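Projannalysin (Methanocaldococcus jannaschii, PDB 4JIX) is the zymogen of a minimal soluble zinc metallopeptidase, jannalysin, and once activated probably cleaves peptide bonds. Local coordinates at residues L23-S28 against H75-S80; N17-S22 against I68-L73; E32-K37 against T49-K54. The protein carries 1 engineered substitution. All blocks are in the same frame, centred on the assembly; numbering follows the deposited sequence.

Contact 1 of 3, residues L23-S28 against H75-S80; sequences LNINES and HFKIKS. With ZN (zinc ion), chain C.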
loop_
_atom_site.group_PDB
_atom_site.type_symbol
_atom_site.label_atom_id
_atom_site.label_comp_id
_atom_site.label_asym_id
_atom_site.label_seq_id
_atom_site.Cartn_x
_atom_site.Cartn_y
_atom_site.Cartn_z
ATOM N N LEU A 23 22.669 -4.614 5.107
ATOM C CA LEU A 23 22.553 -3.683 6.234
ATOM C C LEU A 23 23.549 -3.987 7.347
ATOM O O LEU A 23 23.630 -3.217 8.302
ATOM C CB LEU A 23 21.132 -3.687 6.819
ATOM C CG LEU A 23 20.054 -2.915 6.047
ATOM C CD1 LEU A 23 18.692 -3.136 6.691
ATOM C CD2 LEU A 23 20.369 -1.405 5.983
ATOM N N ASN A 24 24.314 -5.092 7.232
ATOM C CA ASN A 24 25.310 -5.548 8.222
ATOM C C ASN A 24 24.659 -5.797 9.613
ATOM O O ASN A 24 25.160 -5.339 10.647
ATOM C CB ASN A 24 26.500 -4.573 8.324
ATOM C CG ASN A 24 27.719 -5.141 9.023
ATOM O OD1 ASN A 24 28.108 -6.299 8.829
ATOM N ND2 ASN A 24 28.350 -4.330 9.858
ATOM N N ILE A 25 23.521 -6.504 9.618
ATOM C CA ILE A 25 22.818 -6.879 10.854
ATOM C C ILE A 25 23.202 -8.338 11.185
ATOM O O ILE A 25 22.879 -9.254 10.408
ATOM C CB ILE A 25 21.268 -6.696 10.728
ATOM C CG1 ILE A 25 20.850 -5.212 10.504
ATOM C CG2 ILE A 25 20.527 -7.307 11.945
ATOM C CD1 ILE A 25 19.370 -5.019 9.958
ATOM N N ASN A 26 23.891 -8.556 12.320
ATOM C CA ASN A 26 24.234 -9.918 12.742
ATOM C C ASN A 26 23.381 -10.356 13.936
ATOM O O ASN A 26 23.641 -11.402 14.534
ATOM C CB ASN A 26 25.725 -10.122 13.049
ATOM C CG ASN A 26 26.078 -11.604 13.188
ATOM O OD1 ASN A 26 25.570 -12.466 12.457
ATOM N ND2 ASN A 26 26.863 -11.954 14.190
ATOM N N GLU A 27 22.356 -9.579 14.291
ATOM C CA GLU A 27 21.468 -10.025 15.351
ATOM C C GLU A 27 20.491 -10.997 14.734
ATOM O O GLU A 27 20.045 -10.782 13.605
ATOM C CB GLU A 27 20.730 -8.845 16.013
ATOM C CG GLU A 27 21.584 -8.101 17.018
ATOM C CD GLU A 27 20.888 -6.867 17.542
ATOM O OE1 GLU A 27 20.879 -5.837 16.829
ATOM O OE2 GLU A 27 20.290 -6.953 18.638
ATOM N N SER A 28 20.167 -12.062 15.458
ATOM C CA SER A 28 19.218 -13.074 15.004
ATOM C C SER A 28 17.789 -12.511 14.979
ATOM O O SER A 28 17.434 -11.701 15.834
ATOM C CB SER A 28 19.279 -14.284 15.939
ATOM O OG SER A 28 19.326 -15.507 15.231
ATOM N N HIS A 75 14.658 0.091 10.581
ATOM C CA HIS A 75 14.219 0.394 11.950
ATOM C C HIS A 75 15.024 -0.440 12.958
ATOM O O HIS A 75 15.502 0.094 13.954
ATOM C CB HIS A 75 12.716 0.092 12.142
ATOM C CG HIS A 75 11.791 1.105 11.555
ATOM N ND1 HIS A 75 11.802 2.422 11.975
ATOM C CD2 HIS A 75 10.823 0.948 10.626
ATOM C CE1 HIS A 75 10.845 3.024 11.291
ATOM N NE2 HIS A 75 10.231 2.179 10.466
ATOM N N PHE A 76 15.161 -1.747 12.692
ATOM C CA PHE A 76 15.891 -2.641 13.573
ATOM C C PHE A 76 17.363 -2.227 13.649
ATOM O O PHE A 76 17.916 -2.172 14.751
ATOM C CB PHE A 76 15.746 -4.109 13.127
ATOM C CG PHE A 76 16.434 -5.118 14.028
ATOM C CD1 PHE A 76 17.155 -6.181 13.488
ATOM C CD2 PHE A 76 16.321 -5.031 15.419
ATOM C CE1 PHE A 76 17.762 -7.129 14.319
ATOM C CE2 PHE A 76 16.924 -5.983 16.248
ATOM C CZ PHE A 76 17.651 -7.018 15.693
ATOM N N LYS A 77 17.976 -1.879 12.494
ATOM C CA LYS A 77 19.383 -1.474 12.469
ATOM C C LYS A 77 19.656 -0.190 13.288
ATOM O O LYS A 77 20.625 -0.152 14.043
ATOM C CB LYS A 77 19.881 -1.273 11.030
ATOM C CG LYS A 77 21.408 -1.275 10.968
ATOM C CD LYS A 77 21.910 -0.525 9.787
ATOM C CE LYS A 77 23.411 -0.417 9.808
ATOM N NZ LYS A 77 23.944 -0.348 8.424
ATOM N N ILE A 78 18.821 0.847 13.127
ATOM C CA ILE A 78 19.034 2.140 13.788
ATOM C C ILE A 78 18.447 2.179 15.225
ATOM O O ILE A 78 18.634 3.175 15.931
ATOM C CB ILE A 78 18.487 3.304 12.909
ATOM C CG1 ILE A 78 16.937 3.264 12.778
ATOM C CG2 ILE A 78 19.197 3.313 11.539
ATOM C CD1 ILE A 78 16.289 4.483 12.227
ATOM N N LYS A 79 17.747 1.107 15.645
ATOM C CA LYS A 79 17.108 0.995 16.961
ATOM C C LYS A 79 16.138 2.178 17.186
ATOM O O LYS A 79 16.194 2.870 18.209
ATOM C CB LYS A 79 18.157 0.884 18.104
ATOM C CG LYS A 79 19.154 -0.298 17.948
ATOM C CD LYS A 79 18.462 -1.679 18.063
ATOM C CE LYS A 79 19.400 -2.868 17.931
ATOM N NZ LYS A 79 19.891 -3.050 16.547
ATOM N N SER A 80 15.266 2.416 16.192
ATOM C CA SER A 80 14.272 3.487 16.258
ATOM C C SER A 80 13.037 3.098 15.494
ATOM O O SER A 80 13.150 2.612 14.374
ATOM C CB SER A 80 14.830 4.793 15.693
ATOM O OG SER A 80 13.848 5.819 15.728
HETATM ZN ZN ZN C . 8.304 2.574 9.649
HETATM O O HOH W 1 6.299 2.955 8.877
#
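Lys77 reaches across to the loop that follows helix 12-22 and donates from NZ to the backbone O of Leu23, 2.9 Å away. The contact joins that loop to the C-terminal end of helix 62-78, the helix with the zinc-binding HExxH motif of gluzincin-type metallopeptidases. Helix 12-22 closes in a Schellman motif at the start of this loop, with Asn24 at positive phi. The Lys77 chain is extended, with CG anti to the backbone N. Its NZ stands above the carbonyl plane of Leu23, 35° out of it. The same ammonium pairs with Glu90 in a salt bridge, so NZ is held by a carbonyl and a carboxylate. The chain's aliphatic part is used too: CB packs on Ile25 CD1 at 3.9 Å. An alanine here would probably leave Leu23 O and the Glu90 carboxylate without this donor and open a gap beside Leu23 CD2.

Phe76 meets the loop further along, at Ile25 and Glu27. Ile25 CG2 approaches its CE1 at 3.6 Å, and Glu27 CB lies equally close to its CZ. The Glu27 carboxylate is turned 29° from the ring plane. Phe43 also meets this ring.

Glu27 and Lys79 reach toward each other tip to tip in a salt bridge. Lys79 NZ donates to Glu27 OE1 at 3.0 Å, and OE1 accepts with its syn lone pair, the one on the side of OE2. NZ also donates to the backbone O of Phe76 near the helix end, so two acceptors grip the ammonium.

On the zinc side of the helix, His75 NE2 binds the metal at 2.1 Å, together with His71 and His83. The second ring nitrogen is satisfied as well: His75 ND1 donates to Ser80 O at 2.8 Å, with an N-H...O angle of 144°.

Contact 2 of 3, residues N17-S22 against I68-L73; sequences NEILIS and IILHEL. With ZN (zinc ion), chain C.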
loop_
_atom_site.group_PDB
_atom_site.type_symbol
_atom_site.label_atom_id
_atom_site.label_comp_id
_atom_site.label_asym_id
_atom_site.label_seq_id
_atom_site.Cartn_x
_atom_site.Cartn_y
_atom_site.Cartn_z
ATOM N N ASN A 17 17.604 -12.519 4.140
ATOM C CA ASN A 17 19.028 -12.718 4.422
ATOM C C ASN A 17 19.926 -11.758 3.636
ATOM O O ASN A 17 20.891 -11.254 4.202
ATOM C CB ASN A 17 19.447 -14.181 4.192
ATOM C CG ASN A 17 18.859 -15.101 5.239
ATOM O OD1 ASN A 17 18.420 -14.672 6.302
ATOM N ND2 ASN A 17 18.805 -16.382 4.965
ATOM N N GLU A 18 19.579 -11.458 2.374
ATOM C CA GLU A 18 20.326 -10.527 1.528
ATOM C C GLU A 18 20.309 -9.104 2.124
ATOM O O GLU A 18 21.326 -8.412 2.090
ATOM C CB GLU A 18 19.749 -10.523 0.103
ATOM C CG GLU A 18 20.248 -11.681 -0.748
ATOM C CD GLU A 18 19.545 -11.920 -2.075
ATOM O OE1 GLU A 18 18.650 -11.124 -2.439
ATOM O OE2 GLU A 18 19.892 -12.919 -2.750
ATOM N N ILE A 19 19.167 -8.688 2.694
ATOM C CA ILE A 19 19.006 -7.365 3.325
ATOM C C ILE A 19 19.771 -7.330 4.656
ATOM O O ILE A 19 20.475 -6.353 4.918
ATOM C CB ILE A 19 17.511 -6.977 3.472
ATOM C CG1 ILE A 19 16.887 -6.766 2.070
ATOM C CG2 ILE A 19 17.317 -5.715 4.344
ATOM C CD1 ILE A 19 15.332 -6.919 1.999
ATOM N N LEU A 20 19.670 -8.395 5.475
ATOM C CA LEU A 20 20.447 -8.472 6.725
ATOM C C LEU A 20 21.942 -8.362 6.417
ATOM O O LEU A 20 22.657 -7.689 7.151
ATOM C CB LEU A 20 20.162 -9.767 7.505
ATOM C CG LEU A 20 18.745 -9.968 8.049
ATOM C CD1 LEU A 20 18.545 -11.426 8.439
ATOM C CD2 LEU A 20 18.463 -9.050 9.278
ATOM N N ILE A 21 22.409 -8.974 5.300
ATOM C CA ILE A 21 23.821 -8.900 4.897
ATOM C C ILE A 21 24.165 -7.457 4.461
ATOM O O ILE A 21 25.098 -6.889 5.023
ATOM C CB ILE A 21 24.217 -9.956 3.812
ATOM C CG1 ILE A 21 24.217 -11.382 4.420
ATOM C CG2 ILE A 21 25.619 -9.650 3.207
ATOM C CD1 ILE A 21 24.198 -12.606 3.367
ATOM N N SER A 22 23.377 -6.851 3.521
ATOM C CA SER A 22 23.642 -5.496 3.007
ATOM C C SER A 22 23.568 -4.433 4.115
ATOM O O SER A 22 24.358 -3.490 4.099
ATOM C CB SER A 22 22.702 -5.144 1.855
ATOM O OG SER A 22 21.368 -4.967 2.309
ATOM N N ILE A 68 9.729 -3.455 1.292
ATOM C CA ILE A 68 8.923 -3.623 2.507
ATOM C C ILE A 68 9.819 -4.158 3.644
ATOM O O ILE A 68 9.795 -3.612 4.745
ATOM C CB ILE A 68 7.717 -4.572 2.208
ATOM C CG1 ILE A 68 6.629 -3.866 1.350
ATOM C CG2 ILE A 68 7.107 -5.159 3.484
ATOM C CD1 ILE A 68 5.635 -4.905 0.631
ATOM N N ILE A 69 10.584 -5.230 3.368
ATOM C CA ILE A 69 11.482 -5.857 4.343
ATOM C C ILE A 69 12.592 -4.868 4.712
ATOM O O ILE A 69 12.928 -4.764 5.893
ATOM C CB ILE A 69 12.043 -7.209 3.820
ATOM C CG1 ILE A 69 10.909 -8.251 3.647
ATOM C CG2 ILE A 69 13.145 -7.760 4.755
ATOM C CD1 ILE A 69 11.257 -9.428 2.674
ATOM N N LEU A 70 13.169 -4.159 3.707
ATOM C CA LEU A 70 14.200 -3.137 3.918
ATOM C C LEU A 70 13.697 -2.076 4.897
ATOM O O LEU A 70 14.438 -1.692 5.796
ATOM C CB LEU A 70 14.608 -2.470 2.591
ATOM C CG LEU A 70 15.692 -1.373 2.647
ATOM C CD1 LEU A 70 17.083 -1.929 3.063
ATOM C CD2 LEU A 70 15.796 -0.635 1.307
ATOM N N HIS A 71 12.448 -1.618 4.733
ATOM C CA HIS A 71 11.865 -0.625 5.644
ATOM C C HIS A 71 11.921 -1.125 7.103
ATOM O O HIS A 71 12.414 -0.414 7.974
ATOM C CB HIS A 71 10.399 -0.289 5.262
ATOM C CG HIS A 71 9.800 0.787 6.129
ATOM N ND1 HIS A 71 9.764 2.107 5.720
ATOM C CD2 HIS A 71 9.276 0.700 7.374
ATOM C CE1 HIS A 71 9.184 2.779 6.709
ATOM N NE2 HIS A 71 8.906 1.976 7.746
ATOM N N GLU A 72 11.411 -2.333 7.361
ATOM C CA GLU A 72 11.382 -2.872 8.734
ATOM C C GLU A 72 12.770 -3.069 9.330
ATOM O O GLU A 72 12.962 -2.878 10.534
ATOM C CB GLU A 72 10.669 -4.233 8.773
ATOM C CG GLU A 72 9.324 -4.267 8.074
ATOM C CD GLU A 72 8.303 -3.298 8.618
ATOM O OE1 GLU A 72 8.463 -2.829 9.767
ATOM O OE2 GLU A 72 7.364 -2.966 7.866
ATOM N N LEU A 73 13.708 -3.541 8.498
ATOM C CA LEU A 73 15.031 -3.876 8.978
ATOM C C LEU A 73 15.899 -2.637 9.171
ATOM O O LEU A 73 16.778 -2.680 10.027
ATOM C CB LEU A 73 15.695 -4.957 8.103
ATOM C CG LEU A 73 15.003 -6.354 8.170
ATOM C CD1 LEU A 73 15.755 -7.387 7.359
ATOM C CD2 LEU A 73 14.846 -6.862 9.634
HETATM ZN ZN ZN C . 8.304 2.574 9.649
HETATM O O HOH W 1 6.299 2.955 8.877
#
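Ile19 carries most of the packing between helix 12-22 and the zinc-binding helix 62-78, where it meets Ile69, Leu70 and Leu73. This is a helix-helix crossing in the core of the metallopeptidase domain. The short axes run 10.0 Å apart at closest approach and cross at -44°. Apolar side chains make the contact.

The Ile19 side chain can be followed outward. Its CB points toward the other helix and splits into two branches. CG2 is anti to the backbone N and fits between two leucines. It lies 3.8 Å from Leu73 CD1 and 4.0 Å from Leu70 CD1. The other branch runs through CG1, which is anti to the carbonyl carbon (chi1 -67°), out to CD1. That tip methyl meets Ile69, with CG2 3.6 Å away and CB slightly farther. It also comes within 3.9 Å of the backbone N of Leu70. Ile19 crosses Leu70 and Leu73 at about a right angle but meets Ile69 at a slant.

On the zinc side of helix 62-78, His71 NE2 binds the metal, and Ile112 of the second subunit packs on His71 and Glu72. Leu20 adds a smaller contact beside Ile19: its CD2 rests 3.7 Å from Leu73 CD1, the same methyl that touches Ile19 CG2.

Contact 3 of 3, residues E32-K37 against T49-K54; sequences EIKPMK and TLRLNK. With SO4 (sulfate ion), chain F; SO4 (sulfate ion), chain E.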
loop_
_atom_site.group_PDB
_atom_site.type_symbol
_atom_site.label_atom_id
_atom_site.label_comp_id
_atom_site.label_asym_id
_atom_site.label_seq_id
_atom_site.Cartn_x
_atom_site.Cartn_y
_atom_site.Cartn_z
ATOM N N GLU A 32 7.947 -14.425 10.583
ATOM C CA GLU A 32 6.590 -14.963 10.670
ATOM C C GLU A 32 5.786 -14.529 9.451
ATOM O O GLU A 32 5.560 -13.335 9.263
ATOM C CB GLU A 32 5.882 -14.501 11.957
ATOM C CG GLU A 32 6.226 -15.280 13.205
ATOM C CD GLU A 32 5.363 -14.950 14.412
ATOM O OE1 GLU A 32 4.387 -14.176 14.270
ATOM O OE2 GLU A 32 5.664 -15.477 15.506
ATOM N N ILE A 33 5.392 -15.487 8.613
ATOM C CA ILE A 33 4.579 -15.232 7.429
ATOM C C ILE A 33 3.189 -15.765 7.768
ATOM O O ILE A 33 2.984 -16.978 7.843
ATOM C CB ILE A 33 5.200 -15.822 6.130
ATOM C CG1 ILE A 33 6.588 -15.196 5.861
ATOM C CG2 ILE A 33 4.280 -15.603 4.921
ATOM C CD1 ILE A 33 7.632 -16.161 5.687
ATOM N N LYS A 34 2.258 -14.851 8.049
ATOM C CA LYS A 34 0.912 -15.232 8.465
ATOM C C LYS A 34 -0.146 -14.252 7.933
ATOM O O LYS A 34 0.207 -13.125 7.565
ATOM C CB LYS A 34 0.843 -15.323 10.010
ATOM C CG LYS A 34 1.115 -14.011 10.748
ATOM C CD LYS A 34 0.819 -14.119 12.243
ATOM C CE LYS A 34 0.558 -12.768 12.872
ATOM N NZ LYS A 34 -0.787 -12.234 12.510
ATOM N N PRO A 35 -1.451 -14.641 7.883
ATOM C CA PRO A 35 -2.468 -13.665 7.473
ATOM C C PRO A 35 -2.493 -12.545 8.510
ATOM O O PRO A 35 -2.416 -12.813 9.706
ATOM C CB PRO A 35 -3.771 -14.483 7.438
ATOM C CG PRO A 35 -3.353 -15.926 7.517
ATOM C CD PRO A 35 -2.075 -15.919 8.287
ATOM N N MET A 36 -2.428 -11.308 8.050
ATOM C CA MET A 36 -2.434 -10.118 8.902
ATOM C C MET A 36 -3.558 -9.219 8.414
ATOM O O MET A 36 -3.648 -8.954 7.217
ATOM C CB MET A 36 -1.079 -9.384 8.862
ATOM C CG MET A 36 0.105 -10.168 9.425
ATOM S SD MET A 36 1.693 -9.389 8.976
ATOM C CE MET A 36 1.720 -8.009 10.120
ATOM N N LYS A 37 -4.422 -8.778 9.327
ATOM C CA LYS A 37 -5.588 -7.945 9.035
ATOM C C LYS A 37 -5.261 -6.454 9.069
ATOM O O LYS A 37 -5.880 -5.678 8.341
ATOM C CB LYS A 37 -6.684 -8.261 10.084
ATOM C CG LYS A 37 -7.973 -7.442 10.027
ATOM C CD LYS A 37 -8.845 -7.728 11.251
ATOM C CE LYS A 37 -9.976 -6.742 11.412
ATOM N NZ LYS A 37 -10.766 -7.010 12.645
ATOM N N THR A 49 10.995 -10.047 15.847
ATOM C CA THR A 49 10.222 -10.793 14.863
ATOM C C THR A 49 9.795 -9.903 13.718
ATOM O O THR A 49 9.098 -8.901 13.920
ATOM C CB THR A 49 9.004 -11.449 15.542
ATOM O OG1 THR A 49 9.468 -12.340 16.550
ATOM C CG2 THR A 49 8.108 -12.198 14.571
ATOM N N LEU A 50 10.180 -10.301 12.507
ATOM C CA LEU A 50 9.738 -9.644 11.289
ATOM C C LEU A 50 8.448 -10.356 10.896
ATOM O O LEU A 50 8.472 -11.581 10.719
ATOM C CB LEU A 50 10.832 -9.746 10.190
ATOM C CG LEU A 50 10.450 -9.294 8.764
ATOM C CD1 LEU A 50 10.259 -7.791 8.691
ATOM C CD2 LEU A 50 11.518 -9.694 7.762
ATOM N N ARG A 51 7.315 -9.632 10.855
ATOM C CA ARG A 51 6.031 -10.234 10.477
ATOM C C ARG A 51 5.657 -9.789 9.075
ATOM O O ARG A 51 5.728 -8.600 8.772
ATOM C CB ARG A 51 4.908 -9.900 11.476
ATOM C CG ARG A 51 5.111 -10.588 12.813
ATOM C CD ARG A 51 3.890 -10.565 13.717
ATOM N NE ARG A 51 4.079 -11.459 14.866
ATOM C CZ ARG A 51 4.689 -11.116 16.000
ATOM N NH1 ARG A 51 5.156 -9.884 16.167
ATOM N NH2 ARG A 51 4.830 -12.003 16.978
ATOM N N LEU A 52 5.318 -10.750 8.209
ATOM C CA LEU A 52 4.963 -10.455 6.817
ATOM C C LEU A 52 3.618 -11.059 6.485
ATOM O O LEU A 52 3.361 -12.214 6.834
ATOM C CB LEU A 52 6.040 -10.980 5.840
ATOM C CG LEU A 52 7.475 -10.443 6.020
ATOM C CD1 LEU A 52 8.460 -11.253 5.197
ATOM C CD2 LEU A 52 7.580 -8.962 5.651
ATOM N N ASN A 53 2.756 -10.277 5.823
ATOM C CA ASN A 53 1.430 -10.730 5.433
ATOM C C ASN A 53 1.560 -11.838 4.382
ATOM O O ASN A 53 2.208 -11.650 3.347
ATOM C CB ASN A 53 0.606 -9.557 4.923
ATOM C CG ASN A 53 -0.758 -9.924 4.415
ATOM O OD1 ASN A 53 -0.914 -10.598 3.389
ATOM N ND2 ASN A 53 -1.768 -9.420 5.084
ATOM N N LYS A 54 0.932 -12.986 4.662
ATOM C CA LYS A 54 0.967 -14.194 3.834
ATOM C C LYS A 54 0.547 -13.957 2.369
ATOM O O LYS A 54 1.259 -14.410 1.475
ATOM C CB LYS A 54 0.113 -15.308 4.463
ATOM C CG LYS A 54 0.332 -16.676 3.814
ATOM C CD LYS A 54 -0.250 -17.800 4.652
ATOM C CE LYS A 54 -0.039 -19.153 4.017
ATOM N NZ LYS A 54 -1.001 -19.401 2.913
HETATM S S SO4 F . -3.189 -8.890 12.608
HETATM O O1 SO4 F . -2.122 -9.834 12.935
HETATM O O2 SO4 F . -2.681 -7.883 11.674
HETATM O O3 SO4 F . -3.658 -8.212 13.819
HETATM O O4 SO4 F . -4.300 -9.629 12.010
HETATM S S SO4 E . 5.244 -9.586 19.892
HETATM O O1 SO4 E . 6.125 -10.337 18.995
HETATM O O2 SO4 E . 5.999 -8.523 20.553
HETATM O O3 SO4 E . 4.160 -8.994 19.117
HETATM O O4 SO4 E . 4.677 -10.488 20.895
HETATM O O HOH W 2 8.035 -14.744 17.555
#
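Glu32 and Arg51 both turn CG anti to their carbonyl carbons (chi1 -81° and -69°), and their side chains then run side by side in the same direction. Arg51 stays extended from CG to NE. This brings NE within 2.8 Å of Glu32 OE1, in a salt bridge. The two flat groups are steeply turned, 77° apart, and NE meets OE1 from above the carboxylate plane. Thr49 CG2 sits over the centre of one guanidinium face, 3.9 Å above it. A water joins Glu32 OE2 to Thr49 OG1, which is also hydrogen-bonded to Thr47 OG1. Arg51 NH1 and NH2 both donate to one sulfate oxygen, O1, at the guanidinium edge. This ion probably comes from the crystallisation liquor.

The backbones form a parallel pair of strands, 30-34 and 49-53, with 49-53 central in the three-stranded mixed sheet. Glu32 N donates to Leu50 O, and Leu52 N donates to Glu32 O at 2.8 Å. Lys34 N then reaches Leu52 O at 3.1 Å. The ladder ends with Lys54 N donating to Lys34 O. Asn53 next to it is the N-cap of helix 54-59, its OD1 accepting from Val56 N.

Ile33 and Leu52 lie on the sheet face that packs against helix 12-22. Ile33 CG2 also touches Lys54 CA at 3.8 Å.

Met36 follows the strand and closes over the face that carries Arg51. Its chain bends at chi3, and CE lies 3.9 Å from Arg51 CB. Met36 SD sits 3.6 Å from Leu52 C. Lys34 bends at chi4, and its NZ donates to O1 of the second sulfate, likewise probably from the liquor, which also accepts from Lys37 N through O4.

In the fold
Contacts 1 and 2 share helix 62-78, and their centres lie 9 Å apart. Contact 2 packs the middle of this helix on helix 12-22, and contact 1 packs its C-terminal end on the loop after 12-22. Ile25 N probably donates to Leu20 O (2.9 Å), which ties the two together. Each supplies one zinc-binding histidine, with His83 as the third. Contact 3 is nested in the chain loop that each of the others closes. Its centre is 15 Å from that of contact 2 and 19 Å from that of contact 1. It touches contact 2 through Leu50 and Leu52; Leu50 CD1 lies 3.6 Å from Glu72 CB. The nearest side-chain atom of Leu50 is about 11 Å from the zinc.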